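Local atomic coordinates of ribokinase (Staphylococcus aureus, PDB entry 3RY7), a protein that catalyses the magnesium-dependent transfer of a phosphate group from ATP to O-5 of D-ribose, giving D-ribose 5-phosphate. Residues Gly67-Asp70 with Phe71-Glu74; His80-Thr83 with Ser84-Ile87; Met117-Pro121 with Glu122-Asn126; Ala139-Glu142 with Val143-Ala147; Lys170-Asn174 with Glu175-Leu179. All coordinates share one frame; numbering follows the deposited sequence.

Contact 1 of 5, residues Gly67-Asp70 with Phe71-Glu74; sequences GVAD and FILE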
loop_
_atom_site.group_PDB
_atom_site.type_symbol
_atom_site.label_atom_id
_atom_site.label_comp_id
_atom_site.label_asym_id
_atom_site.label_seq_id
_atom_site.Cartn_x
_atom_site.Cartn_y
_atom_site.Cartn_z
ATOM N N GLY A 67 -16.351 -21.622 4.347
ATOM C CA GLY A 67 -15.918 -20.974 3.130
ATOM C C GLY A 67 -15.407 -19.552 3.304
ATOM O O GLY A 67 -15.086 -18.891 2.321
ATOM N N VAL A 68 -15.293 -19.075 4.539
ATOM C CA VAL A 68 -14.916 -17.677 4.734
ATOM C C VAL A 68 -13.455 -17.391 4.390
ATOM O O VAL A 68 -13.091 -16.247 4.157
ATOM C CB VAL A 68 -15.239 -17.151 6.150
ATOM C CG1 VAL A 68 -16.747 -17.044 6.357
ATOM C CG2 VAL A 68 -14.625 -18.020 7.218
ATOM N N ALA A 69 -12.619 -18.423 4.348
ATOM C CA ALA A 69 -11.210 -18.231 3.985
ATOM C C ALA A 69 -10.898 -18.712 2.574
ATOM O O ALA A 69 -9.734 -18.868 2.215
ATOM C CB ALA A 69 -10.305 -18.924 4.984
ATOM N N ASP A 70 -11.932 -18.952 1.771
ATOM C CA ASP A 70 -11.718 -19.424 0.411
ATOM C C ASP A 70 -10.849 -18.446 -0.384
ATOM O O ASP A 70 -10.116 -18.853 -1.289
ATOM C CB ASP A 70 -13.048 -19.661 -0.318
ATOM C CG ASP A 70 -13.741 -20.953 0.109
ATOM O OD1 ASP A 70 -13.194 -21.711 0.944
ATOM O OD2 ASP A 70 -14.846 -21.217 -0.405
ATOM N N PHE A 71 -10.926 -17.157 -0.065
ATOM C CA PHE A 71 -10.119 -16.204 -0.814
ATOM C C PHE A 71 -8.656 -16.349 -0.431
ATOM O O PHE A 71 -7.765 -16.152 -1.259
ATOM C CB PHE A 71 -10.608 -14.765 -0.648
ATOM C CG PHE A 71 -10.353 -14.177 0.708
ATOM C CD1 PHE A 71 -11.263 -14.354 1.739
ATOM C CD2 PHE A 71 -9.219 -13.417 0.941
ATOM C CE1 PHE A 71 -11.042 -13.799 2.986
ATOM C CE2 PHE A 71 -8.988 -12.859 2.183
ATOM C CZ PHE A 71 -9.899 -13.051 3.212
ATOM N N ILE A 72 -8.417 -16.713 0.822
ATOM C CA ILE A 72 -7.066 -16.994 1.283
ATOM C C ILE A 72 -6.499 -18.214 0.576
ATOM O O ILE A 72 -5.368 -18.202 0.136
ATOM C CB ILE A 72 -7.020 -17.210 2.809
ATOM C CG1 ILE A 72 -7.721 -16.052 3.529
ATOM C CG2 ILE A 72 -5.576 -17.376 3.275
ATOM C CD1 ILE A 72 -7.816 -16.222 5.065
ATOM N N LEU A 73 -7.298 -19.269 0.454
ATOM C CA LEU A 73 -6.836 -20.472 -0.229
ATOM C C LEU A 73 -6.379 -20.141 -1.645
ATOM O O LEU A 73 -5.404 -20.704 -2.151
ATOM C CB LEU A 73 -7.928 -21.540 -0.255
ATOM C CG LEU A 73 -8.487 -21.974 1.108
ATOM C CD1 LEU A 73 -9.591 -23.024 0.967
ATOM C CD2 LEU A 73 -7.382 -22.484 2.006
ATOM N N GLU A 74 -7.087 -19.222 -2.292
ATOM C CA GLU A 74 -6.674 -18.780 -3.618
ATOM C C GLU A 74 -5.302 -18.105 -3.569
ATOM O O GLU A 74 -4.456 -18.312 -4.440
ATOM C CB GLU A 74 -7.720 -17.846 -4.229
ATOM C CG GLU A 74 -8.442 -18.457 -5.416
ATOM C CD GLU A 74 -7.489 -18.895 -6.529
ATOM O OE1 GLU A 74 -6.723 -18.045 -7.058
ATOM O OE2 GLU A 74 -7.521 -20.096 -6.884
HETATM O O HOH W 1 -13.945 -16.302 0.518
#
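The carbonyl oxygen Ala69 O receives two backbone N-H groups of the next turn, Leu73 N at 3.0 Å and, in a weak and strongly bent bond, Ile72 N. This is the start of helix 70-78, with Ala69 at the N-cap position and a type I beta turn, Gly67 to Asp70, leading into it. Leu73 N meets the oxygen nearly head-on, with a C=O...N angle of 161°, whereas the next helical bond, from Glu74 N to Asp70 O at 3.2 Å, is tilted from the carbonyl plane. A methyl side chain at the cap cannot accept from the first helical N-H groups; a water partly takes that role, weakly bridging Phe71 N and Gly67 O.

Phe71 has its CG wedged between its own backbone N and carbonyl carbon (chi1 71°), which brings the ring back alongside Val68. Its edge then faces Val68 O, with CE1 3.4 Å from that oxygen and near the ring plane, and Ile72 CG1 sits over one face toward the rim. On the buried side, Ile72 stretches its CD1 to Ala69 CB at 3.7 Å; both residues pack on Val13, which probably contributes to the substrate site, and Ile72 also touches Gln292 of the second subunit. Leu73, which packs on Ile86 as well, passes the side chain of Asp70 at a slant, and Asp70 OD1 comes to 3.8 Å from the methyl Leu73 CD1.

Contact 2 of 5, residues His80-Thr83 with Ser84-Ile87; sequences HIDT and SYII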
loop_
_atom_site.group_PDB
_atom_site.type_symbol
_atom_site.label_atom_id
_atom_site.label_comp_id
_atom_site.label_asym_id
_atom_site.label_seq_id
_atom_site.Cartn_x
_atom_site.Cartn_y
_atom_site.Cartn_z
ATOM N N HIS A 80 1.915 -20.748 -4.842
ATOM C CA HIS A 80 2.423 -22.101 -5.065
ATOM C C HIS A 80 2.681 -22.883 -3.775
ATOM O O HIS A 80 3.556 -23.760 -3.708
ATOM C CB HIS A 80 3.645 -22.090 -5.992
ATOM C CG HIS A 80 3.323 -21.667 -7.391
ATOM N ND1 HIS A 80 3.613 -20.408 -7.877
ATOM C CD2 HIS A 80 2.692 -22.320 -8.397
ATOM C CE1 HIS A 80 3.194 -20.312 -9.126
ATOM N NE2 HIS A 80 2.630 -21.459 -9.466
ATOM N N ILE A 81 1.894 -22.574 -2.753
ATOM C CA ILE A 81 1.924 -23.350 -1.531
ATOM C C ILE A 81 1.146 -24.633 -1.755
ATOM O O ILE A 81 0.023 -24.599 -2.252
ATOM C CB ILE A 81 1.292 -22.578 -0.393
ATOM C CG1 ILE A 81 2.134 -21.335 -0.074
ATOM C CG2 ILE A 81 1.142 -23.482 0.825
ATOM C CD1 ILE A 81 1.392 -20.250 0.708
ATOM N N ASP A 82 1.744 -25.768 -1.411
ATOM C CA ASP A 82 1.053 -27.046 -1.570
ATOM C C ASP A 82 -0.055 -27.111 -0.523
ATOM O O ASP A 82 0.206 -27.038 0.675
ATOM C CB ASP A 82 2.031 -28.223 -1.453
ATOM C CG ASP A 82 1.341 -29.591 -1.524
ATOM O OD1 ASP A 82 2.035 -30.623 -1.423
ATOM O OD2 ASP A 82 0.110 -29.647 -1.680
ATOM N N THR A 83 -1.294 -27.218 -0.987
ATOM C CA THR A 83 -2.451 -27.161 -0.102
ATOM C C THR A 83 -3.088 -28.527 0.156
ATOM O O THR A 83 -4.163 -28.609 0.755
ATOM C CB THR A 83 -3.507 -26.200 -0.653
ATOM O OG1 THR A 83 -3.694 -26.458 -2.052
ATOM C CG2 THR A 83 -3.038 -24.747 -0.487
ATOM N N SER A 84 -2.397 -29.588 -0.263
ATOM C CA SER A 84 -2.865 -30.974 -0.123
ATOM C C SER A 84 -3.262 -31.381 1.287
ATOM O O SER A 84 -4.045 -32.317 1.476
ATOM C CB SER A 84 -1.779 -31.949 -0.574
ATOM O OG SER A 84 -1.442 -31.735 -1.919
ATOM N N TYR A 85 -2.707 -30.701 2.280
ATOM C CA TYR A 85 -2.874 -31.146 3.649
ATOM C C TYR A 85 -3.739 -30.212 4.486
ATOM O O TYR A 85 -3.895 -30.411 5.684
ATOM C CB TYR A 85 -1.503 -31.402 4.287
ATOM C CG TYR A 85 -0.706 -32.448 3.518
ATOM C CD1 TYR A 85 -0.899 -33.811 3.753
ATOM C CD2 TYR A 85 0.202 -32.075 2.525
ATOM C CE1 TYR A 85 -0.190 -34.776 3.038
ATOM C CE2 TYR A 85 0.921 -33.036 1.803
ATOM C CZ TYR A 85 0.719 -34.383 2.069
ATOM O OH TYR A 85 1.423 -35.336 1.368
ATOM N N ILE A 86 -4.328 -29.208 3.847
ATOM C CA ILE A 86 -5.256 -28.336 4.561
ATOM C C ILE A 86 -6.530 -29.092 4.943
ATOM O O ILE A 86 -7.121 -29.799 4.124
ATOM C CB ILE A 86 -5.631 -27.105 3.734
ATOM C CG1 ILE A 86 -4.399 -26.234 3.513
ATOM C CG2 ILE A 86 -6.742 -26.316 4.431
ATOM C CD1 ILE A 86 -4.668 -25.038 2.641
ATOM N N ILE A 87 -6.942 -28.931 6.192
ATOM C CA ILE A 87 -8.071 -29.647 6.759
ATOM C C ILE A 87 -9.282 -28.727 6.895
ATOM O O ILE A 87 -9.133 -27.573 7.289
ATOM C CB ILE A 87 -7.703 -30.161 8.165
ATOM C CG1 ILE A 87 -6.480 -31.070 8.091
ATOM C CG2 ILE A 87 -8.878 -30.894 8.815
ATOM C CD1 ILE A 87 -5.458 -30.754 9.157
HETATM O O HOH W 2 -1.111 -28.479 2.518
#
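Two donors of Ser84 converge on one carboxylate oxygen of Asp82. Ser84 OG gives its proton to Asp82 OD2 at 2.6 Å, on the syn side of that oxygen, while Ser84 N reaches the same atom at 2.9 Å from above the carboxylate plane. Asp82 brings the group forward by swinging CG away from its backbone N (chi1 176°), and two bonds to one oxygen should limit rotation of the carboxylate. The other oxygen, OD1, lies near the plane of the Tyr85 ring, at its edge beside CE2.

The backbone adds a bond from Ile86 N to Thr83 O at 3.2 Å, nearly straight at the hydrogen (168°) although the donor stands well above the carbonyl plane. A water spans the bend, donating to Asp82 O and accepting from Tyr85 N, both at 2.7 Å.

The apolar contact is between Thr83 and Ile86, which run alongside each other, with Thr83 CG2 meeting Ile86 CD1 at 3.5 Å. Both also touch Phe76 of helix 70-78. In the connection from that helix to strand 87-89, the chain thus makes an Asx turn, Asp82 OD2 accepting from Ser84 N, and a type I beta turn from Thr83 to Ile86.

Contact 3 of 5, residues Met117-Pro121 with Glu122-Asn126; sequences MTMTP and EDVIN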
loop_
_atom_site.group_PDB
_atom_site.type_symbol
_atom_site.label_atom_id
_atom_site.label_comp_id
_atom_site.label_asym_id
_atom_site.label_seq_id
_atom_site.Cartn_x
_atom_site.Cartn_y
_atom_site.Cartn_z
ATOM N N MET A 117 -7.894 -24.078 16.542
ATOM C CA MET A 117 -7.735 -24.686 17.859
ATOM C C MET A 117 -8.462 -26.028 18.004
ATOM O O MET A 117 -8.581 -26.562 19.108
ATOM C CB MET A 117 -8.143 -23.698 18.952
ATOM C CG MET A 117 -7.210 -22.474 19.001
ATOM S SD MET A 117 -5.491 -22.970 19.298
ATOM C CE MET A 117 -5.585 -23.471 21.004
ATOM N N THR A 118 -8.940 -26.580 16.893
ATOM C CA THR A 118 -9.424 -27.960 16.927
ATOM C C THR A 118 -8.417 -28.922 16.269
ATOM O O THR A 118 -8.695 -30.115 16.128
ATOM C CB THR A 118 -10.786 -28.104 16.221
ATOM O OG1 THR A 118 -10.607 -27.980 14.803
ATOM C CG2 THR A 118 -11.788 -27.041 16.741
ATOM N N MET A 119 -7.257 -28.407 15.850
ATOM C CA MET A 119 -6.307 -29.259 15.146
ATOM C C MET A 119 -5.748 -30.263 16.136
ATOM O O MET A 119 -5.345 -29.875 17.224
ATOM C CB MET A 119 -5.176 -28.456 14.521
ATOM C CG MET A 119 -4.326 -29.309 13.618
ATOM S SD MET A 119 -2.859 -28.494 12.962
ATOM C CE MET A 119 -3.570 -27.436 11.700
ATOM N N THR A 120 -5.756 -31.544 15.758
ATOM C CA THR A 120 -5.340 -32.639 16.653
ATOM C C THR A 120 -4.094 -33.362 16.134
ATOM O O THR A 120 -3.709 -33.218 14.963
ATOM C CB THR A 120 -6.426 -33.735 16.758
ATOM O OG1 THR A 120 -6.602 -34.328 15.471
ATOM C CG2 THR A 120 -7.749 -33.181 17.251
ATOM N N PRO A 121 -3.467 -34.177 16.994
ATOM C CA PRO A 121 -2.330 -34.977 16.509
ATOM C C PRO A 121 -2.706 -35.835 15.302
ATOM O O PRO A 121 -1.894 -36.004 14.388
ATOM C CB PRO A 121 -1.980 -35.844 17.711
ATOM C CG PRO A 121 -2.346 -34.984 18.878
ATOM C CD PRO A 121 -3.565 -34.187 18.461
ATOM N N GLU A 122 -3.929 -36.344 15.288
ATOM C CA GLU A 122 -4.351 -37.105 14.141
ATOM C C GLU A 122 -4.456 -36.328 12.867
ATOM O O GLU A 122 -4.128 -36.836 11.862
ATOM C CB GLU A 122 -5.573 -37.983 14.390
ATOM C CG GLU A 122 -6.447 -37.572 15.471
ATOM C CD GLU A 122 -5.846 -37.689 16.812
ATOM O OE1 GLU A 122 -5.512 -38.793 17.200
ATOM O OE2 GLU A 122 -5.733 -36.691 17.500
ATOM N N ASP A 123 -4.856 -35.075 12.938
ATOM C CA ASP A 123 -4.794 -34.189 11.783
ATOM C C ASP A 123 -3.362 -34.109 11.288
ATOM O O ASP A 123 -3.105 -34.149 10.089
ATOM C CB ASP A 123 -5.293 -32.786 12.151
ATOM C CG ASP A 123 -6.800 -32.744 12.358
ATOM O OD1 ASP A 123 -7.529 -33.456 11.616
ATOM O OD2 ASP A 123 -7.249 -32.016 13.266
ATOM N N VAL A 124 -2.431 -33.992 12.225
ATOM C CA VAL A 124 -1.021 -33.867 11.890
ATOM C C VAL A 124 -0.439 -35.161 11.318
ATOM O O VAL A 124 0.225 -35.136 10.285
ATOM C CB VAL A 124 -0.203 -33.440 13.120
ATOM C CG1 VAL A 124 1.305 -33.439 12.787
ATOM C CG2 VAL A 124 -0.666 -32.056 13.617
ATOM N N ILE A 125 -0.678 -36.281 11.997
ATOM C CA ILE A 125 -0.181 -37.594 11.540
ATOM C C ILE A 125 -0.617 -37.783 10.108
ATOM O O ILE A 125 0.149 -38.211 9.241
ATOM C CB ILE A 125 -0.769 -38.737 12.369
ATOM C CG1 ILE A 125 0.130 -39.045 13.559
ATOM C CG2 ILE A 125 -0.905 -39.995 11.520
ATOM C CD1 ILE A 125 0.632 -37.826 14.275
ATOM N N ASN A 126 -1.867 -37.419 9.863
ATOM C CA ASN A 126 -2.429 -37.489 8.534
ATOM C C ASN A 126 -1.561 -36.806 7.480
ATOM O O ASN A 126 -1.600 -37.181 6.314
ATOM C CB ASN A 126 -3.832 -36.880 8.549
ATOM C CG ASN A 126 -4.817 -37.682 7.739
ATOM O OD1 ASN A 126 -5.492 -38.569 8.271
ATOM N ND2 ASN A 126 -4.907 -37.379 6.443
#
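Asp123 turns back from the first turn of helix 121-125 onto Thr120, the N-cap residue. Its CB packs against Thr120 O at 3.3 Å and has Met119 CG at 3.9 Å on the loop side. CG, 3.5 Å from Thr120 OG1, is turned toward the chain entering the helix (chi1 -72°), and OD1 stays farther off, 4.1 Å from the same hydroxyl oxygen. OD2, at the tip, accepts Thr120 N at 2.9 Å from the anti side, somewhat out of the carboxylate plane. The same oxygen forms a salt bridge with Lys62, whose amino group also binds Thr118 O; this positive charge probably helps to hold the acid ionised.

In return, Thr120 OG1, standing between its own backbone N and carbonyl carbon (chi1 64°), accepts from Asp123 N at 3.2 Å, a fairly straight bond of 160°. Behind the cap the regular helical bonds begin, with Val124 N to Thr120 O in the carbonyl plane and Ile125 N to Pro121 O at 2.7 Å. Val124 CG2 faces Met119 SD at 4.2 Å on the buried side, where Val124 also leans on helix 145-157. The reciprocal bonds between side chain and backbone of Thr120 and Asp123 are those of a capping box.

Contact 4 of 5, residues Ala139-Glu142 with Val143-Ala147; sequences AQLE and VPIPA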
loop_
_atom_site.group_PDB
_atom_site.type_symbol
_atom_site.label_atom_id
_atom_site.label_comp_id
_atom_site.label_asym_id
_atom_site.label_seq_id
_atom_site.Cartn_x
_atom_site.Cartn_y
_atom_site.Cartn_z
ATOM N N ALA A 139 6.189 -23.889 13.466
ATOM C CA ALA A 139 4.886 -23.792 14.101
ATOM C C ALA A 139 4.776 -22.505 14.908
ATOM O O ALA A 139 5.787 -21.929 15.279
ATOM C CB ALA A 139 4.644 -24.985 15.012
ATOM N N GLN A 140 3.556 -22.085 15.180
ATOM C CA GLN A 140 3.247 -21.028 16.118
ATOM C C GLN A 140 2.176 -21.488 17.072
ATOM O O GLN A 140 1.635 -22.541 16.921
ATOM C CB GLN A 140 2.789 -19.752 15.410
ATOM C CG GLN A 140 3.460 -19.479 14.138
ATOM C CD GLN A 140 2.939 -20.305 13.043
ATOM O OE1 GLN A 140 1.805 -20.652 13.019
ATOM N NE2 GLN A 140 3.787 -20.655 12.155
ATOM N N LEU A 141 1.867 -20.675 18.048
ATOM C CA LEU A 141 0.937 -21.110 19.081
ATOM C C LEU A 141 -0.535 -20.711 18.839
ATOM O O LEU A 141 -1.304 -20.641 19.787
ATOM C CB LEU A 141 1.412 -20.630 20.456
ATOM C CG LEU A 141 2.804 -21.107 20.890
ATOM C CD1 LEU A 141 3.193 -20.570 22.261
ATOM C CD2 LEU A 141 2.832 -22.631 20.908
ATOM N N GLU A 142 -0.916 -20.438 17.591
ATOM C CA GLU A 142 -2.343 -20.241 17.263
ATOM C C GLU A 142 -2.993 -21.579 16.876
ATOM O O GLU A 142 -4.103 -21.632 16.337
ATOM C CB GLU A 142 -2.523 -19.176 16.173
ATOM C CG GLU A 142 -2.044 -17.792 16.654
ATOM C CD GLU A 142 -2.407 -16.642 15.713
ATOM O OE1 GLU A 142 -2.510 -16.858 14.482
ATOM O OE2 GLU A 142 -2.572 -15.516 16.222
ATOM N N VAL A 143 -2.282 -22.656 17.200
ATOM C CA VAL A 143 -2.729 -24.018 16.968
ATOM C C VAL A 143 -2.400 -24.791 18.272
ATOM O O VAL A 143 -1.573 -24.326 19.071
ATOM C CB VAL A 143 -2.009 -24.548 15.697
ATOM C CG1 VAL A 143 -1.255 -25.806 15.962
ATOM C CG2 VAL A 143 -2.957 -24.659 14.501
ATOM N N PRO A 144 -3.074 -25.931 18.531
ATOM C CA PRO A 144 -2.902 -26.476 19.885
ATOM C C PRO A 144 -1.541 -27.150 20.093
ATOM O O PRO A 144 -0.968 -27.745 19.184
ATOM C CB PRO A 144 -4.041 -27.504 20.012
ATOM C CG PRO A 144 -5.002 -27.166 18.892
ATOM C CD PRO A 144 -4.145 -26.618 17.787
ATOM N N ILE A 145 -1.030 -27.019 21.301
ATOM C CA ILE A 145 0.251 -27.611 21.670
ATOM C C ILE A 145 0.385 -29.118 21.345
ATOM O O ILE A 145 1.397 -29.526 20.776
ATOM C CB ILE A 145 0.594 -27.279 23.139
ATOM C CG1 ILE A 145 1.080 -25.823 23.221
ATOM C CG2 ILE A 145 1.645 -28.262 23.710
ATOM C CD1 ILE A 145 1.045 -25.242 24.613
ATOM N N PRO A 146 -0.643 -29.942 21.673
ATOM C CA PRO A 146 -0.520 -31.378 21.342
ATOM C C PRO A 146 -0.368 -31.620 19.830
ATOM O O PRO A 146 0.326 -32.549 19.430
ATOM C CB PRO A 146 -1.820 -32.000 21.888
ATOM C CG PRO A 146 -2.299 -31.035 22.938
ATOM C CD PRO A 146 -1.875 -29.650 22.430
ATOM N N ALA A 147 -0.968 -30.780 18.994
ATOM C CA ALA A 147 -0.725 -30.908 17.564
ATOM C C ALA A 147 0.729 -30.581 17.211
ATOM O O ALA A 147 1.330 -31.235 16.349
ATOM C CB ALA A 147 -1.677 -30.015 16.751
HETATM O O HOH W 3 -1.312 -23.192 21.568
#
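Leu141 keeps CG beside its backbone N (chi1 -59°), and a chi2 of 179° extends CD1, leaving the side branch CD2 to meet Ile145, which carries a similar first torsion of -77°; Leu141 CD2 and Ile145 CG1 come to 4.3 Å. This loose methyl-to-methylene contact spans the loop between strand 136-140 and helix 145-157, the first two elements of a beta-alpha-beta unit. Leu172 and Pro173 close around the same apolar patch.

Here the strand-to-helix link has no direct hydrogen bond between Ala139-Glu142 and Val143-Ala147. A water does the joining instead, donating to Leu141 O at 3.1 Å and to Val143 O at 2.8 Å, and Lys170 NZ also binds Leu141 O. Val143 lies against Ile148 of the helix.

Glu142, extended beyond CG, leads its carboxylate away from the helix. OE1 takes bonds from Ser10 OG and Lys42 N, and OE2 binds a glycerol that probably came from the crystallisation liquor. The loop therefore keeps its carbonyls tied by water and lysine while the acid is directed to what is probably the sugar site; Glu142 is a likely substrate-binding residue, and its carboxylate is suited to accepting hydrogen bonds from hydroxyls.

Contact 5 of 5, residues Lys170-Asn174 with Glu175-Leu179; sequences KALPN and ELLSL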
loop_
_atom_site.group_PDB
_atom_site.type_symbol
_atom_site.label_atom_id
_atom_site.label_comp_id
_atom_site.label_asym_id
_atom_site.label_seq_id
_atom_site.Cartn_x
_atom_site.Cartn_y
_atom_site.Cartn_z
ATOM N N LYS A 170 2.654 -18.165 25.744
ATOM C CA LYS A 170 1.994 -19.048 26.696
ATOM C C LYS A 170 2.987 -20.074 27.237
ATOM O O LYS A 170 4.057 -20.271 26.660
ATOM C CB LYS A 170 0.740 -19.701 26.092
ATOM C CG LYS A 170 0.945 -20.415 24.776
ATOM C CD LYS A 170 -0.365 -21.028 24.253
ATOM C CE LYS A 170 -1.223 -20.007 23.506
ATOM N NZ LYS A 170 -2.332 -20.653 22.726
ATOM N N ALA A 171 2.654 -20.682 28.366
ATOM C CA ALA A 171 3.537 -21.654 28.989
ATOM C C ALA A 171 3.592 -22.923 28.139
ATOM O O ALA A 171 2.571 -23.375 27.612
ATOM C CB ALA A 171 3.058 -21.975 30.391
ATOM N N LEU A 172 4.786 -23.492 28.007
ATOM C CA LEU A 172 4.970 -24.720 27.244
ATOM C C LEU A 172 5.373 -25.873 28.167
ATOM O O LEU A 172 6.098 -25.668 29.139
ATOM C CB LEU A 172 6.044 -24.508 26.177
ATOM C CG LEU A 172 5.941 -23.207 25.367
ATOM C CD1 LEU A 172 7.082 -23.123 24.387
ATOM C CD2 LEU A 172 4.602 -23.116 24.639
ATOM N N PRO A 173 4.893 -27.090 27.876
ATOM C CA PRO A 173 5.326 -28.275 28.620
ATOM C C PRO A 173 6.671 -28.794 28.108
ATOM O O PRO A 173 7.037 -28.552 26.953
ATOM C CB PRO A 173 4.228 -29.298 28.311
ATOM C CG PRO A 173 3.769 -28.926 26.928
ATOM C CD PRO A 173 3.867 -27.415 26.867
ATOM N N ASN A 174 7.389 -29.518 28.966
ATOM C CA ASN A 174 8.699 -30.041 28.612
ATOM C C ASN A 174 8.606 -30.957 27.408
ATOM O O ASN A 174 9.520 -31.004 26.579
ATOM C CB ASN A 174 9.317 -30.785 29.798
ATOM C CG ASN A 174 9.526 -29.884 30.999
ATOM O OD1 ASN A 174 9.629 -28.662 30.854
ATOM N ND2 ASN A 174 9.588 -30.479 32.194
ATOM N N GLU A 175 7.489 -31.678 27.319
ATOM C CA GLU A 175 7.236 -32.557 26.188
ATOM C C GLU A 175 7.419 -31.818 24.849
ATOM O O GLU A 175 7.799 -32.422 23.842
ATOM C CB GLU A 175 5.835 -33.161 26.312
ATOM C CG GLU A 175 5.530 -34.289 25.338
ATOM C CD GLU A 175 4.132 -34.873 25.561
ATOM O OE1 GLU A 175 3.412 -35.131 24.563
ATOM O OE2 GLU A 175 3.748 -35.062 26.745
ATOM N N LEU A 176 7.156 -30.510 24.841
ATOM C CA LEU A 176 7.333 -29.713 23.630
ATOM C C LEU A 176 8.707 -29.056 23.622
ATOM O O LEU A 176 9.402 -29.059 22.611
ATOM C CB LEU A 176 6.235 -28.640 23.488
ATOM C CG LEU A 176 6.442 -27.672 22.298
ATOM C CD1 LEU A 176 6.612 -28.411 20.980
ATOM C CD2 LEU A 176 5.331 -26.642 22.182
ATOM N N LEU A 177 9.074 -28.468 24.755
ATOM C CA LEU A 177 10.331 -27.728 24.847
ATOM C C LEU A 177 11.483 -28.577 24.363
ATOM O O LEU A 177 12.395 -28.087 23.699
ATOM C CB LEU A 177 10.586 -27.264 26.281
ATOM C CG LEU A 177 9.611 -26.167 26.708
ATOM C CD1 LEU A 177 9.738 -25.874 28.200
ATOM C CD2 LEU A 177 9.839 -24.923 25.859
ATOM N N SER A 178 11.419 -29.864 24.675
ATOM C CA SER A 178 12.528 -30.770 24.394
ATOM C C SER A 178 12.555 -31.217 22.940
ATOM O O SER A 178 13.431 -31.986 22.547
ATOM C CB SER A 178 12.427 -32.003 25.294
ATOM O OG SER A 178 11.405 -32.865 24.823
ATOM N N LEU A 179 11.588 -30.753 22.149
ATOM C CA LEU A 179 11.512 -31.124 20.743
ATOM C C LEU A 179 11.934 -29.981 19.819
ATOM O O LEU A 179 11.992 -30.150 18.600
ATOM C CB LEU A 179 10.080 -31.558 20.390
ATOM C CG LEU A 179 9.494 -32.738 21.175
ATOM C CD1 LEU A 179 8.057 -33.087 20.696
ATOM C CD2 LEU A 179 10.422 -33.939 21.048
#
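Leu172 and Leu177 form the tight part of this helix start, their side chains crossing at about a right angle with Leu172 CD1 3.6 Å from Leu177 CD2. The contact opens the short helix 174-177, with Pro173 at the N-cap position. Leu177 CD2 also lies 3.8 Å from Leu172 CB, so this methyl spans the leucine from its base to one branch tip. Leu176 joins from the neighbouring position: its CB faces Pro173 CG at 4.2 Å and its CD2 is a more distant neighbour of Leu172 CD2. Around this cluster Leu172 and Leu176 both rest on Leu164 of strand 161-165, Leu176 also on Phe152 of helix 145-157, and Leu177 on Ile214.

Pro173 O ties the turn together by accepting two backbone donors, Leu177 N at 3.0 Å in the carbonyl plane and Leu176 N from well above that plane. The outer side is looser and polar. Asn174 is exposed there, and its OD1 approaches only a methyl, Leu177 CD1, across the contact. Glu175 is exposed too, although its side chain touches Ile149 of helix 145-157. At the end of the turn Ser178 doubles back on Asn174 O, giving it a backbone bond from N at 2.9 Å and a weak one from OG at 3.2 Å.

The five contacts follow one another along the chain, each closing before the next opens, all in the pfkB-type carbohydrate kinase fold. Contacts 1 and 2 bracket helix 70-78, their centres 12 Å apart, and meet where Leu73 packs on Ile86. Contact 2 leads into strand 87-89, outermost in the large sheet within this chain, and Ile87 there touches Asp123 of contact 3. Contacts 3 and 4, centres 10 Å apart, join through Met119 and Pro144, and contact 5 adjoins contact 4 through Leu141 and Leu172. Contacts 1 and 5 are 32 Å apart at their centres. A touching series thus runs from the helix that meets the second subunit to the Glu142 loop, probably part of the substrate site, and on to contact 5.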